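Long-range contact in protein 1A (Cricket paralysis virus, PDB 6C3R), which suppresses the RNA interference defence of insect cells by inactivating the host slicer AGO2 and recruiting a cellular ubiquitin ligase that promotes its degradation: residues F28-S41 against I56-L68. Sequence-based numbering, arbitrary orientation.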
loop_
_atom_site.group_PDB
_atom_site.type_symbol
_atom_site.label_atom_id
_atom_site.label_comp_id
_atom_site.label_asym_id
_atom_site.label_seq_id
_atom_site.Cartn_x
_atom_site.Cartn_y
_atom_site.Cartn_z
ATOM N N PHE A 28 -17.165 -3.081 -6.489
ATOM C CA PHE A 28 -17.384 -4.360 -7.162
ATOM C C PHE A 28 -17.913 -4.100 -8.563
ATOM O O PHE A 28 -18.688 -3.168 -8.757
ATOM C CB PHE A 28 -18.444 -5.205 -6.442
ATOM C CG PHE A 28 -17.919 -6.065 -5.350
ATOM C CD1 PHE A 28 -17.396 -7.319 -5.631
ATOM C CD2 PHE A 28 -18.003 -5.655 -4.024
ATOM C CE1 PHE A 28 -16.935 -8.145 -4.615
ATOM C CE2 PHE A 28 -17.541 -6.478 -3.005
ATOM C CZ PHE A 28 -16.999 -7.724 -3.305
ATOM N N TYR A 29 -17.509 -4.945 -9.518
ATOM C CA TYR A 29 -18.099 -4.989 -10.856
ATOM C C TYR A 29 -18.748 -6.340 -10.970
ATOM O O TYR A 29 -18.346 -7.267 -10.272
ATOM C CB TYR A 29 -17.038 -4.861 -11.944
ATOM C CG TYR A 29 -16.419 -3.491 -12.178
ATOM C CD1 TYR A 29 -16.741 -2.375 -11.393
ATOM C CD2 TYR A 29 -15.468 -3.325 -13.191
ATOM C CE1 TYR A 29 -16.159 -1.140 -11.629
ATOM C CE2 TYR A 29 -14.865 -2.095 -13.430
ATOM C CZ TYR A 29 -15.215 -1.004 -12.648
ATOM O OH TYR A 29 -14.609 0.214 -12.871
ATOM N N VAL A 30 -19.739 -6.451 -11.855
ATOM C CA VAL A 30 -20.524 -7.680 -12.030
ATOM C C VAL A 30 -20.467 -8.172 -13.479
ATOM O O VAL A 30 -21.206 -7.695 -14.338
ATOM C CB VAL A 30 -21.986 -7.469 -11.607
ATOM C CG1 VAL A 30 -22.806 -8.723 -11.851
ATOM C CG2 VAL A 30 -22.060 -7.063 -10.142
ATOM N N GLN A 31 -19.608 -9.149 -13.742
ATOM C CA GLN A 31 -19.333 -9.594 -15.100
ATOM C C GLN A 31 -19.276 -11.106 -15.206
ATOM O O GLN A 31 -18.764 -11.783 -14.308
ATOM C CB GLN A 31 -17.995 -9.040 -15.528
ATOM C CG GLN A 31 -17.821 -7.554 -15.281
ATOM C CD GLN A 31 -16.461 -7.083 -15.698
ATOM O OE1 GLN A 31 -15.546 -7.886 -15.856
ATOM N NE2 GLN A 31 -16.315 -5.773 -15.882
ATOM N N SER A 32 -19.765 -11.630 -16.324
ATOM C CA SER A 32 -19.748 -13.062 -16.570
ATOM C C SER A 32 -18.368 -13.582 -16.927
ATOM O O SER A 32 -17.982 -14.657 -16.495
ATOM C CB SER A 32 -20.725 -13.423 -17.679
ATOM O OG SER A 32 -22.043 -13.397 -17.184
ATOM N N LYS A 33 -17.640 -12.824 -17.734
ATOM C CA LYS A 33 -16.348 -13.269 -18.267
ATOM C C LYS A 33 -15.355 -12.111 -18.208
ATOM O O LYS A 33 -15.125 -11.433 -19.207
ATOM C CB LYS A 33 -16.511 -13.806 -19.694
ATOM C CG LYS A 33 -17.175 -15.177 -19.766
ATOM C CD LYS A 33 -17.209 -15.687 -21.202
ATOM C CE LYS A 33 -17.293 -17.209 -21.298
ATOM N NZ LYS A 33 -17.051 -17.691 -22.694
ATOM N N PRO A 34 -14.795 -11.865 -17.012
ATOM C CA PRO A 34 -13.916 -10.721 -16.815
ATOM C C PRO A 34 -12.557 -10.925 -17.449
ATOM O O PRO A 34 -12.082 -12.043 -17.556
ATOM C CB PRO A 34 -13.786 -10.638 -15.298
ATOM C CG PRO A 34 -13.990 -12.026 -14.829
ATOM C CD PRO A 34 -14.976 -12.639 -15.770
ATOM N N GLN A 35 -11.938 -9.827 -17.848
ATOM C CA GLN A 35 -10.635 -9.870 -18.507
ATOM C C GLN A 35 -9.561 -9.724 -17.436
ATOM O O GLN A 35 -8.886 -8.703 -17.365
ATOM C CB GLN A 35 -10.534 -8.759 -19.560
ATOM C CG GLN A 35 -11.730 -8.662 -20.509
ATOM C CD GLN A 35 -11.850 -9.832 -21.480
ATOM O OE1 GLN A 35 -11.088 -10.807 -21.409
ATOM N NE2 GLN A 35 -12.812 -9.733 -22.411
ATOM N N LEU A 36 -9.412 -10.761 -16.609
ATOM C CA LEU A 36 -8.581 -10.684 -15.402
ATOM C C LEU A 36 -7.110 -10.488 -15.676
ATOM O O LEU A 36 -6.383 -10.020 -14.801
ATOM C CB LEU A 36 -8.737 -11.934 -14.552
ATOM C CG LEU A 36 -10.044 -12.088 -13.788
ATOM C CD1 LEU A 36 -10.084 -13.447 -13.118
ATOM C CD2 LEU A 36 -10.225 -10.971 -12.772
ATOM N N LEU A 37 -6.678 -10.858 -16.877
ATOM C CA LEU A 37 -5.294 -10.672 -17.290
ATOM C C LEU A 37 -5.013 -9.199 -17.587
ATOM O O LEU A 37 -3.899 -8.741 -17.365
ATOM C CB LEU A 37 -4.956 -11.581 -18.484
ATOM C CG LEU A 37 -3.667 -12.400 -18.357
ATOM C CD1 LEU A 37 -3.552 -13.114 -17.014
ATOM C CD2 LEU A 37 -3.589 -13.412 -19.493
ATOM N N ASP A 38 -6.025 -8.451 -18.034
ATOM C CA ASP A 38 -5.909 -6.982 -18.189
ATOM C C ASP A 38 -5.729 -6.247 -16.850
ATOM O O ASP A 38 -5.261 -5.094 -16.825
ATOM C CB ASP A 38 -7.126 -6.382 -18.915
ATOM C CG ASP A 38 -7.322 -6.940 -20.319
ATOM O OD1 ASP A 38 -6.415 -7.633 -20.855
ATOM O OD2 ASP A 38 -8.404 -6.689 -20.889
ATOM N N LEU A 39 -6.119 -6.901 -15.749
ATOM C CA LEU A 39 -5.929 -6.366 -14.397
ATOM C C LEU A 39 -4.651 -6.847 -13.682
ATOM O O LEU A 39 -4.488 -6.584 -12.482
ATOM C CB LEU A 39 -7.163 -6.697 -13.555
ATOM C CG LEU A 39 -8.489 -6.156 -14.077
ATOM C CD1 LEU A 39 -9.631 -6.723 -13.259
ATOM C CD2 LEU A 39 -8.526 -4.636 -14.048
ATOM N N GLU A 40 -3.747 -7.521 -14.402
ATOM C CA GLU A 40 -2.480 -8.002 -13.830
ATOM C C GLU A 40 -1.267 -7.139 -14.224
ATOM O O GLU A 40 -1.360 -6.233 -15.059
ATOM C CB GLU A 40 -2.266 -9.490 -14.169
ATOM C CG GLU A 40 -3.154 -10.401 -13.317
ATOM C CD GLU A 40 -2.980 -11.893 -13.588
ATOM O OE1 GLU A 40 -1.940 -12.300 -14.155
ATOM O OE2 GLU A 40 -3.899 -12.664 -13.214
ATOM N N SER A 41 -0.142 -7.427 -13.578
ATOM C CA SER A 41 1.129 -6.746 -13.811
ATOM C C SER A 41 2.194 -7.788 -14.034
ATOM O O SER A 41 1.969 -8.966 -13.763
ATOM C CB SER A 41 1.518 -5.934 -12.573
ATOM O OG SER A 41 1.935 -6.782 -11.510
ATOM N N ILE A 56 1.383 -6.526 -4.702
ATOM C CA ILE A 56 0.687 -6.525 -6.004
ATOM C C ILE A 56 0.203 -7.936 -6.354
ATOM O O ILE A 56 -0.965 -8.135 -6.651
ATOM C CB ILE A 56 1.605 -6.018 -7.177
ATOM C CG1 ILE A 56 2.189 -4.624 -6.940
ATOM C CG2 ILE A 56 0.875 -6.017 -8.497
ATOM C CD1 ILE A 56 1.183 -3.600 -6.479
ATOM N N LYS A 57 1.111 -8.901 -6.341
ATOM C CA LYS A 57 0.797 -10.259 -6.793
ATOM C C LYS A 57 -0.278 -10.944 -5.942
ATOM O O LYS A 57 -1.207 -11.557 -6.466
ATOM C CB LYS A 57 2.067 -11.099 -6.851
ATOM C CG LYS A 57 2.996 -10.686 -7.987
ATOM C CD LYS A 57 2.492 -11.227 -9.318
ATOM C CE LYS A 57 2.709 -10.251 -10.470
ATOM N NZ LYS A 57 1.931 -10.676 -11.672
ATOM N N ARG A 58 -0.147 -10.795 -4.633
ATOM C CA ARG A 58 -1.191 -11.167 -3.682
ATOM C C ARG A 58 -2.577 -10.554 -3.987
ATOM O O ARG A 58 -3.582 -11.257 -3.902
ATOM C CB ARG A 58 -0.736 -10.799 -2.272
ATOM C CG ARG A 58 -1.737 -11.070 -1.172
ATOM C CD ARG A 58 -1.969 -12.557 -0.954
ATOM N NE ARG A 58 -2.535 -12.781 0.383
ATOM C CZ ARG A 58 -3.211 -13.859 0.775
ATOM N NH1 ARG A 58 -3.424 -14.890 -0.047
ATOM N NH2 ARG A 58 -3.673 -13.912 2.021
ATOM N N GLU A 59 -2.620 -9.267 -4.320
ATOM C CA GLU A 59 -3.875 -8.588 -4.672
ATOM C C GLU A 59 -4.549 -9.234 -5.906
ATOM O O GLU A 59 -5.746 -9.525 -5.900
ATOM C CB GLU A 59 -3.648 -7.069 -4.861
ATOM C CG GLU A 59 -4.951 -6.255 -4.960
ATOM C CD GLU A 59 -4.811 -4.730 -4.748
ATOM O OE1 GLU A 59 -4.186 -4.279 -3.768
ATOM O OE2 GLU A 59 -5.362 -3.949 -5.552
ATOM N N GLU A 60 -3.761 -9.500 -6.945
ATOM C CA GLU A 60 -4.248 -10.161 -8.178
ATOM C C GLU A 60 -4.774 -11.577 -7.917
ATOM O O GLU A 60 -5.764 -11.989 -8.486
ATOM C CB GLU A 60 -3.122 -10.247 -9.214
ATOM C CG GLU A 60 -2.580 -8.906 -9.692
ATOM C CD GLU A 60 -1.234 -9.003 -10.434
ATOM O OE1 GLU A 60 -0.799 -10.141 -10.814
ATOM O OE2 GLU A 60 -0.616 -7.917 -10.650
ATOM N N GLU A 61 -4.055 -12.314 -7.078
ATOM C CA GLU A 61 -4.394 -13.688 -6.699
ATOM C C GLU A 61 -5.769 -13.735 -6.014
ATOM O O GLU A 61 -6.630 -14.572 -6.349
ATOM C CB GLU A 61 -3.295 -14.231 -5.778
ATOM C CG GLU A 61 -3.425 -15.699 -5.424
ATOM C CD GLU A 61 -2.633 -16.108 -4.187
ATOM O OE1 GLU A 61 -1.911 -17.137 -4.247
ATOM O OE2 GLU A 61 -2.725 -15.424 -3.139
ATOM N N LEU A 62 -5.968 -12.808 -5.083
ATOM C CA LEU A 62 -7.197 -12.686 -4.333
ATOM C C LEU A 62 -8.385 -12.194 -5.163
ATOM O O LEU A 62 -9.497 -12.700 -5.003
ATOM C CB LEU A 62 -6.977 -11.753 -3.131
ATOM C CG LEU A 62 -6.111 -12.285 -1.991
ATOM C CD1 LEU A 62 -5.822 -11.213 -0.969
ATOM C CD2 LEU A 62 -6.769 -13.471 -1.331
ATOM N N ARG A 63 -8.178 -11.201 -6.029
ATOM C CA ARG A 63 -9.239 -10.786 -6.944
ATOM C C ARG A 63 -9.703 -11.987 -7.776
ATOM O O ARG A 63 -10.904 -12.164 -8.000
ATOM C CB ARG A 63 -8.783 -9.650 -7.867
ATOM C CG ARG A 63 -9.870 -9.157 -8.821
ATOM C CD ARG A 63 -9.359 -8.185 -9.873
ATOM N NE ARG A 63 -8.808 -6.977 -9.262
ATOM C CZ ARG A 63 -7.517 -6.632 -9.189
ATOM N NH1 ARG A 63 -6.541 -7.362 -9.713
ATOM N NH2 ARG A 63 -7.201 -5.499 -8.589
ATOM N N LYS A 64 -8.753 -12.815 -8.203
ATOM C CA LYS A 64 -9.052 -13.977 -9.033
ATOM C C LYS A 64 -9.901 -14.993 -8.265
ATOM O O LYS A 64 -10.901 -15.483 -8.757
ATOM C CB LYS A 64 -7.751 -14.602 -9.498
ATOM C CG LYS A 64 -7.871 -15.423 -10.760
ATOM C CD LYS A 64 -6.548 -16.092 -11.079
ATOM C CE LYS A 64 -6.603 -16.870 -12.387
ATOM N NZ LYS A 64 -5.415 -17.770 -12.570
ATOM N N LEU A 65 -9.505 -15.277 -7.033
ATOM C CA LEU A 65 -10.222 -16.216 -6.194
ATOM C C LEU A 65 -11.589 -15.714 -5.840
ATOM O O LEU A 65 -12.521 -16.510 -5.783
ATOM C CB LEU A 65 -9.445 -16.494 -4.894
ATOM C CG LEU A 65 -8.188 -17.340 -5.072
ATOM C CD1 LEU A 65 -7.282 -17.209 -3.852
ATOM C CD2 LEU A 65 -8.556 -18.793 -5.334
ATOM N N ILE A 66 -11.701 -14.410 -5.580
ATOM C CA ILE A 66 -12.967 -13.819 -5.225
ATOM C C ILE A 66 -13.923 -13.957 -6.396
ATOM O O ILE A 66 -15.111 -14.149 -6.195
ATOM C CB ILE A 66 -12.813 -12.335 -4.775
ATOM C CG1 ILE A 66 -12.172 -12.279 -3.380
ATOM C CG2 ILE A 66 -14.148 -11.565 -4.762
ATOM C CD1 ILE A 66 -11.443 -10.978 -3.078
ATOM N N PHE A 67 -13.411 -13.886 -7.621
ATOM C CA PHE A 67 -14.272 -14.113 -8.758
ATOM C C PHE A 67 -14.574 -15.582 -8.963
ATOM O O PHE A 67 -15.746 -15.970 -9.120
ATOM C CB PHE A 67 -13.713 -13.580 -10.055
ATOM C CG PHE A 67 -14.619 -13.888 -11.208
ATOM C CD1 PHE A 67 -15.764 -13.124 -11.411
ATOM C CD2 PHE A 67 -14.398 -15.000 -12.020
ATOM C CE1 PHE A 67 -16.639 -13.421 -12.445
ATOM C CE2 PHE A 67 -15.272 -15.311 -13.050
ATOM C CZ PHE A 67 -16.391 -14.514 -13.267
ATOM N N LEU A 68 -13.526 -16.395 -9.034
ATOM C CA LEU A 68 -13.722 -17.801 -9.359
ATOM C C LEU A 68 -14.625 -18.490 -8.334
ATOM O O LEU A 68 -15.463 -19.284 -8.702
ATOM C CB LEU A 68 -12.398 -18.530 -9.435
ATOM C CG LEU A 68 -11.440 -18.187 -10.568
ATOM C CD1 LEU A 68 -10.169 -18.974 -10.326
ATOM C CD2 LEU A 68 -11.991 -18.504 -11.930
#
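Ser41 and Glu60 make the polar grip of this contact. Glu60 OE2 takes the Ser41 hydroxyl on its syn lone pair, OG to OE2 2.9 Å, and a weak, bent bond from Ser41 N (N-H...O 127°). The serine OG stands between its backbone N and carbonyl carbon (chi1 72°), turned to the carboxylate and close to Ile56 CG2. Lys57, bent in mid-chain, brings NZ to Ser41 O at 2.7 Å from above the carbonyl plane, and to the syn side of Glu60 OE1 at 2.9 Å. This salt bridge and the serine bonds fix the carboxylate from both oxygens. The Glu40 chain crosses Glu60, CG 3.4 Å from Glu60 OE1, with nearly parallel carboxylates; Lys57 probably offsets the like charges. At the other end, the Pro34 ring lies over one face of Phe67 in a CH-pi contact, Pro34 CG 3.7 Å from the centroid of the Phe67 ring and almost on its normal, while Gln31 O and Ser32 O lie at the ring edge. Together these contacts drape the loop leaving strand 26-30 along helix 53-70, before the chain enters strand 42-45, which the Cys43-Cys53 disulfide ties to the start of the same helix. Between the ends, Leu36 CD1 meets Lys64 CG at 3.8 Å, and Leu39 CD1 touches Arg63 CD at 3.7 Å, their side chains crossing at about a right angle. A type I turn from Leu37 to Glu40 carries Leu39. Arg63 NE bonds to Leu105 O of strand 104-108, anchoring the arginine, and Phe49 of the second subunit packs on Leu39. Deeper, Phe28 meets Ile66 CG2 at its ring edge and Trp123 and Phe120 edge-to-face.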